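Local coordinates for protein mannan endo-1,4-beta-mannosidase (Bacillus subtilis, PDB 2WHK) that catalyses the random endo-hydrolysis of beta-1,4-mannosidic linkages in mannan, galactomannan and glucomannan, and so takes part in glucomannan degradation, at residues A[32-37]-A[317-322]; A[47-52]-A[301-306]. All coordinates share one frame; numbering follows the deposited sequence.

Interaction 1: A[32-37]-A[317-322]. With CA (calcium ion), chain D.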
loop_
_atom_site.group_PDB
_atom_site.type_symbol
_atom_site.label_atom_id
_atom_site.label_comp_id
_atom_site.label_asym_id
_atom_site.label_seq_id
_atom_site.Cartn_x
_atom_site.Cartn_y
_atom_site.Cartn_z
ATOM N N VAL A 32 0.328 13.996 -8.905
ATOM C CA VAL A 32 0.058 13.268 -7.657
ATOM C C VAL A 32 -1.265 12.525 -7.804
ATOM O O VAL A 32 -2.310 13.154 -7.934
ATOM C CB VAL A 32 -0.043 14.210 -6.438
ATOM C CG1 VAL A 32 -0.325 13.418 -5.150
ATOM C CG2 VAL A 32 1.233 15.042 -6.293
ATOM N N LEU A 33 -1.215 11.194 -7.800
ATOM C CA LEU A 33 -2.449 10.397 -7.889
ATOM C C LEU A 33 -3.235 10.511 -6.593
ATOM O O LEU A 33 -2.695 10.306 -5.510
ATOM C CB LEU A 33 -2.175 8.916 -8.169
ATOM C CG LEU A 33 -2.037 8.482 -9.626
ATOM C CD1 LEU A 33 -0.804 9.125 -10.270
ATOM C CD2 LEU A 33 -1.998 6.963 -9.728
ATOM N N SER A 34 -4.519 10.823 -6.709
ATOM C CA SER A 34 -5.412 10.727 -5.571
ATOM C C SER A 34 -5.702 9.266 -5.253
ATOM O O SER A 34 -5.584 8.376 -6.111
ATOM C CB SER A 34 -6.713 11.463 -5.853
ATOM O OG SER A 34 -7.287 10.995 -7.065
ATOM N N GLY A 35 -6.085 9.020 -4.011
ATOM C CA GLY A 35 -6.388 7.670 -3.580
ATOM C C GLY A 35 -7.285 7.627 -2.370
ATOM O O GLY A 35 -7.289 8.548 -1.544
ATOM N N ALA A 36 -8.038 6.533 -2.270
ATOM C CA ALA A 36 -8.928 6.288 -1.148
ATOM C C ALA A 36 -8.945 4.811 -0.817
ATOM O O ALA A 36 -8.973 3.974 -1.713
ATOM C CB ALA A 36 -10.343 6.758 -1.480
ATOM N N PHE A 37 -8.911 4.503 0.470
ATOM C CA PHE A 37 -9.131 3.148 0.943
ATOM C C PHE A 37 -10.627 2.835 0.912
ATOM O O PHE A 37 -11.431 3.580 1.487
ATOM C CB PHE A 37 -8.587 3.014 2.362
ATOM C CG PHE A 37 -8.754 1.647 2.953
ATOM C CD1 PHE A 37 -8.281 0.519 2.290
ATOM C CD2 PHE A 37 -9.337 1.490 4.200
ATOM C CE1 PHE A 37 -8.416 -0.751 2.855
ATOM C CE2 PHE A 37 -9.488 0.224 4.762
ATOM C CZ PHE A 37 -9.022 -0.896 4.089
ATOM N N SER A 317 -4.458 21.570 -9.509
ATOM C CA SER A 317 -3.805 21.248 -10.779
ATOM C C SER A 317 -2.813 20.079 -10.679
ATOM O O SER A 317 -2.553 19.396 -11.661
ATOM C CB SER A 317 -3.098 22.484 -11.346
ATOM O OG SER A 317 -2.036 22.879 -10.496
ATOM N N TRP A 318 -2.261 19.835 -9.495
ATOM C CA TRP A 318 -1.322 18.731 -9.312
ATOM C C TRP A 318 -2.005 17.355 -9.229
ATOM O O TRP A 318 -1.363 16.327 -9.458
ATOM C CB TRP A 318 -0.504 18.936 -8.034
ATOM C CG TRP A 318 0.613 19.930 -8.160
ATOM C CD1 TRP A 318 0.585 21.129 -8.806
ATOM C CD2 TRP A 318 1.923 19.800 -7.600
ATOM N NE1 TRP A 318 1.804 21.753 -8.695
ATOM C CE2 TRP A 318 2.643 20.962 -7.954
ATOM C CE3 TRP A 318 2.556 18.819 -6.830
ATOM C CZ2 TRP A 318 3.967 21.163 -7.567
ATOM C CZ3 TRP A 318 3.866 19.014 -6.447
ATOM C CH2 TRP A 318 4.565 20.178 -6.826
ATOM N N THR A 319 -3.292 17.340 -8.888
ATOM C CA THR A 319 -3.977 16.091 -8.566
ATOM C C THR A 319 -4.437 15.343 -9.818
ATOM O O THR A 319 -5.159 15.891 -10.656
ATOM C CB THR A 319 -5.144 16.337 -7.607
ATOM O OG1 THR A 319 -4.668 17.098 -6.490
ATOM C CG2 THR A 319 -5.719 15.015 -7.104
ATOM N N LEU A 320 -3.990 14.092 -9.927
ATOM C CA LEU A 320 -4.309 13.218 -11.050
ATOM C C LEU A 320 -5.355 12.217 -10.566
ATOM O O LEU A 320 -5.114 11.454 -9.632
ATOM C CB LEU A 320 -3.043 12.508 -11.532
ATOM C CG LEU A 320 -3.091 11.736 -12.851
ATOM C CD1 LEU A 320 -1.684 11.475 -13.362
ATOM C CD2 LEU A 320 -3.884 10.413 -12.726
ATOM N N ASN A 321 -6.514 12.235 -11.207
ATOM C CA ASN A 321 -7.677 11.488 -10.735
ATOM C C ASN A 321 -8.025 10.364 -11.686
ATOM O O ASN A 321 -7.409 10.224 -12.739
ATOM C CB ASN A 321 -8.855 12.447 -10.569
ATOM C CG ASN A 321 -8.608 13.458 -9.470
ATOM O OD1 ASN A 321 -8.203 13.082 -8.370
ATOM N ND2 ASN A 321 -8.825 14.743 -9.761
ATOM N N LYS A 322 -8.994 9.544 -11.296
ATOM C CA LYS A 322 -9.479 8.472 -12.163
ATOM C C LYS A 322 -9.805 9.055 -13.538
ATOM O O LYS A 322 -10.437 10.105 -13.635
ATOM C CB LYS A 322 -10.717 7.822 -11.551
ATOM C CG LYS A 322 -11.045 6.425 -12.082
ATOM C CD LYS A 322 -12.367 5.954 -11.485
ATOM C CE LYS A 322 -12.713 4.512 -11.830
ATOM N NZ LYS A 322 -14.080 4.164 -11.341
HETATM CA CA CA D . -6.332 16.598 -12.593
HETATM O O HOH W 1 -5.080 18.658 -12.771
HETATM O O HOH W 2 -8.787 16.142 -12.361
HETATM O O HOH W 3 -7.234 18.144 -10.748
HETATM O O HOH W 4 -7.681 18.298 -13.958
#
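Val32 and Leu33 pair in parallel with Thr319 and Leu320, a two-residue bridge at the start of barrel strand 32-40, where a short late strand, 319-320, lies along its first two residues beside a calcium site. Three backbone bonds hold it. Val32 N donates to Trp318 O (2.9 Å), Val32 O receives Leu320 N at 2.8 Å in a nearly straight bond (177°), and Ser34 N reaches Leu320 O at 3.0 Å.

The side chains divide between the two faces of the sheet. On one, Leu33 and Leu320 lie side by side and point the same way, their CD1 atoms 4.0 Å apart; the other carries Val32 and Thr319. From the loop just before the short strand, Trp318 brings up the edge of its ring, and Val32 CG2 lies there, near the ring plane, 4.0 Å from Trp318 CE3. Past the bridge, Ser34 OG, held at chi1 54° between N and the carbonyl carbon, gives its proton to Asn321 OD1 at 2.6 Å, in the carbonyl plane and on a lone pair. That hydroxyl also accepts Ala62 N, which fixes its direction.

Thr319 turns its carbonyl O to the calcium ion at 2.4 Å, alongside Asn30 and Glu324 and four waters. Asn321 serves as second shell, its ND2 bonding to Tyr314 O and to a calcium-bound water.

Leu33 uses its own backbone on strand 292-297, through Ile293 and Phe295, while Ser34 and Ala36 bond to Ile63 of strand 63-70. Trp20 of helix 12-22 covers both leucines.

Interaction 2: A[47-52]-A[301-306]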
loop_
_atom_site.group_PDB
_atom_site.type_symbol
_atom_site.label_atom_id
_atom_site.label_comp_id
_atom_site.label_asym_id
_atom_site.label_seq_id
_atom_site.Cartn_x
_atom_site.Cartn_y
_atom_site.Cartn_z
ATOM N N MET A 47 -17.836 0.530 -2.844
ATOM C CA MET A 47 -17.539 1.681 -3.689
ATOM C C MET A 47 -18.086 2.990 -3.105
ATOM O O MET A 47 -18.025 4.027 -3.760
ATOM C CB MET A 47 -18.077 1.441 -5.102
ATOM C CG MET A 47 -17.488 0.214 -5.794
ATOM S SD MET A 47 -15.684 0.166 -5.714
ATOM C CE MET A 47 -15.270 1.694 -6.558
ATOM N N ALA A 48 -18.574 2.959 -1.865
ATOM C CA ALA A 48 -19.258 4.120 -1.276
ATOM C C ALA A 48 -18.380 5.364 -1.140
ATOM O O ALA A 48 -18.864 6.475 -1.348
ATOM C CB ALA A 48 -19.856 3.757 0.077
ATOM N N GLU A 49 -17.105 5.195 -0.785
ATOM C CA GLU A 49 -16.202 6.349 -0.669
ATOM C C GLU A 49 -15.916 6.956 -2.032
ATOM O O GLU A 49 -15.920 8.180 -2.179
ATOM C CB GLU A 49 -14.894 5.992 0.042
ATOM C CG GLU A 49 -13.904 7.173 0.194
ATOM C CD GLU A 49 -14.461 8.391 0.955
ATOM O OE1 GLU A 49 -15.432 8.241 1.740
ATOM O OE2 GLU A 49 -13.906 9.506 0.782
ATOM N N ALA A 50 -15.685 6.108 -3.032
ATOM C CA ALA A 50 -15.480 6.588 -4.390
ATOM C C ALA A 50 -16.685 7.417 -4.820
ATOM O O ALA A 50 -16.543 8.502 -5.370
ATOM C CB ALA A 50 -15.246 5.428 -5.353
ATOM N N ASP A 51 -17.879 6.917 -4.532
ATOM C CA ASP A 51 -19.097 7.608 -4.939
ATOM C C ASP A 51 -19.342 8.918 -4.180
ATOM O O ASP A 51 -19.782 9.903 -4.781
ATOM C CB ASP A 51 -20.283 6.656 -4.829
ATOM C CG ASP A 51 -20.145 5.456 -5.765
ATOM O OD1 ASP A 51 -20.554 4.343 -5.377
ATOM O OD2 ASP A 51 -19.635 5.628 -6.893
ATOM N N ARG A 52 -19.036 8.939 -2.883
ATOM C CA ARG A 52 -19.058 10.188 -2.103
ATOM C C ARG A 52 -18.137 11.248 -2.682
ATOM O O ARG A 52 -18.476 12.430 -2.702
ATOM C CB ARG A 52 -18.638 9.958 -0.656
ATOM C CG ARG A 52 -19.683 9.339 0.225
ATOM C CD ARG A 52 -19.119 9.058 1.623
ATOM N NE ARG A 52 -19.680 7.815 2.161
ATOM C CZ ARG A 52 -18.986 6.747 2.557
ATOM N NH1 ARG A 52 -17.652 6.731 2.540
ATOM N NH2 ARG A 52 -19.642 5.682 3.013
ATOM N N GLU A 301 -13.484 8.046 9.491
ATOM C CA GLU A 301 -13.322 9.454 9.910
ATOM C C GLU A 301 -12.211 10.184 9.156
ATOM O O GLU A 301 -12.151 11.414 9.183
ATOM C CB GLU A 301 -13.054 9.556 11.433
ATOM C CG GLU A 301 -11.578 9.320 11.861
ATOM C CD GLU A 301 -11.383 9.107 13.376
ATOM O OE1 GLU A 301 -12.024 8.196 13.943
ATOM O OE2 GLU A 301 -10.568 9.833 14.003
ATOM N N TRP A 302 -11.330 9.422 8.506
ATOM C CA TRP A 302 -10.142 9.965 7.858
ATOM C C TRP A 302 -10.362 10.348 6.404
ATOM O O TRP A 302 -9.488 10.960 5.789
ATOM C CB TRP A 302 -9.009 8.933 7.922
ATOM C CG TRP A 302 -8.613 8.608 9.311
ATOM C CD1 TRP A 302 -7.920 9.405 10.159
ATOM C CD2 TRP A 302 -8.898 7.403 10.030
ATOM N NE1 TRP A 302 -7.749 8.780 11.374
ATOM C CE2 TRP A 302 -8.342 7.546 11.319
ATOM C CE3 TRP A 302 -9.573 6.220 9.714
ATOM C CZ2 TRP A 302 -8.436 6.545 12.292
ATOM C CZ3 TRP A 302 -9.662 5.220 10.682
ATOM C CH2 TRP A 302 -9.096 5.392 11.953
ATOM N N SER A 303 -11.513 9.989 5.845
ATOM C CA SER A 303 -11.694 10.090 4.401
ATOM C C SER A 303 -11.852 11.529 3.922
ATOM O O SER A 303 -12.276 12.418 4.671
ATOM C CB SER A 303 -12.873 9.241 3.943
ATOM O OG SER A 303 -14.028 10.028 3.803
ATOM N N ALA A 304 -11.499 11.749 2.660
ATOM C CA ALA A 304 -11.580 13.071 2.060
ATOM C C ALA A 304 -13.018 13.583 2.025
ATOM O O ALA A 304 -13.258 14.768 2.248
ATOM C CB ALA A 304 -10.984 13.055 0.661
ATOM N N ALA A 305 -13.967 12.686 1.762
ATOM C CA ALA A 305 -15.377 13.070 1.625
ATOM C C ALA A 305 -16.002 13.576 2.929
ATOM O O ALA A 305 -16.978 14.330 2.886
ATOM C CB ALA A 305 -16.194 11.902 1.075
ATOM N N VAL A 306 -15.462 13.165 4.077
ATOM C CA VAL A 306 -16.011 13.575 5.381
ATOM C C VAL A 306 -15.161 14.641 6.091
ATOM O O VAL A 306 -15.405 14.963 7.254
ATOM C CB VAL A 306 -16.229 12.361 6.325
ATOM C CG1 VAL A 306 -17.139 11.333 5.665
ATOM C CG2 VAL A 306 -14.903 11.724 6.744
HETATM O O HOH W 5 -11.048 9.393 0.831
#
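The carboxylate of Glu49 meets Ser303 at its outer end: Ser303 OG sits beyond the two oxygens and tilted out of their plane, 3.1 Å from OE1 and equally far from OE2. The guanidinium of Arg52, one helical turn on, takes Glu49 OE1 at its edge, in plane, while Ala48 O lies over one face, displaced toward the rim. Arg52 NH1 approaches OE1 at 2.8 Å, on the anti lone pair, as a salt bridge.

Glu49 OE2 receives a weak bond from Ala305 N (3.3 Å) and a firmer one from a water, which gives its proton across 2.9 Å to OE2 and accepts from Ala304 N at 3.0 Å, bridging carboxylate and loop. Glu49 reaches this position with CG anti to its N (chi1 -180°) and a bend at chi2, 58°. Beside this, Ala305 CB packs on Arg52 CB at 3.6 Å. Cutting Glu49 back to an alanine would probably leave Arg52 NH1 without its charged mate, and the Ala305 amide and the bridging water without their acceptor.

The buried carboxylate thus faces both a helix-borne positive charge and the backbone of a turn, an arrangement likely to favour its charged form. Next to Ser303, Trp302 has Glu301 CG over the centre of one face and meets Tyr242 edge-to-face. Tyr242, Trp298 and Asn299 are substrate-binding by similarity, so the loop probably borders the binding cleft.

The contact joins the first turn of helix 48-57 to the loop between strand 292-297 and helix 310-315, while Tyr64 of strand 63-70 touches Glu49.

How the interactions relate
From the N terminus, strand 32-40 comes first, and its opening residues pair with segment 317-322 about 280 residues later, closing interaction 1. The chain then enters helix 48-57, whose start meets 301-306 some 250 residues on in interaction 2. The smaller loop therefore lies within the larger, and the two do not cross. Both illustrate how the beginning of a (beta/alpha)8 barrel is linked to chain that follows its last strand, 292-297: one contact ties the first barrel strand to a late strand by the calcium site, the other ties helix 48-57, which follows that first strand, to the loop after 292-297. They touch directly, Ala36 CB lying 4.0 Å from Glu49 CG.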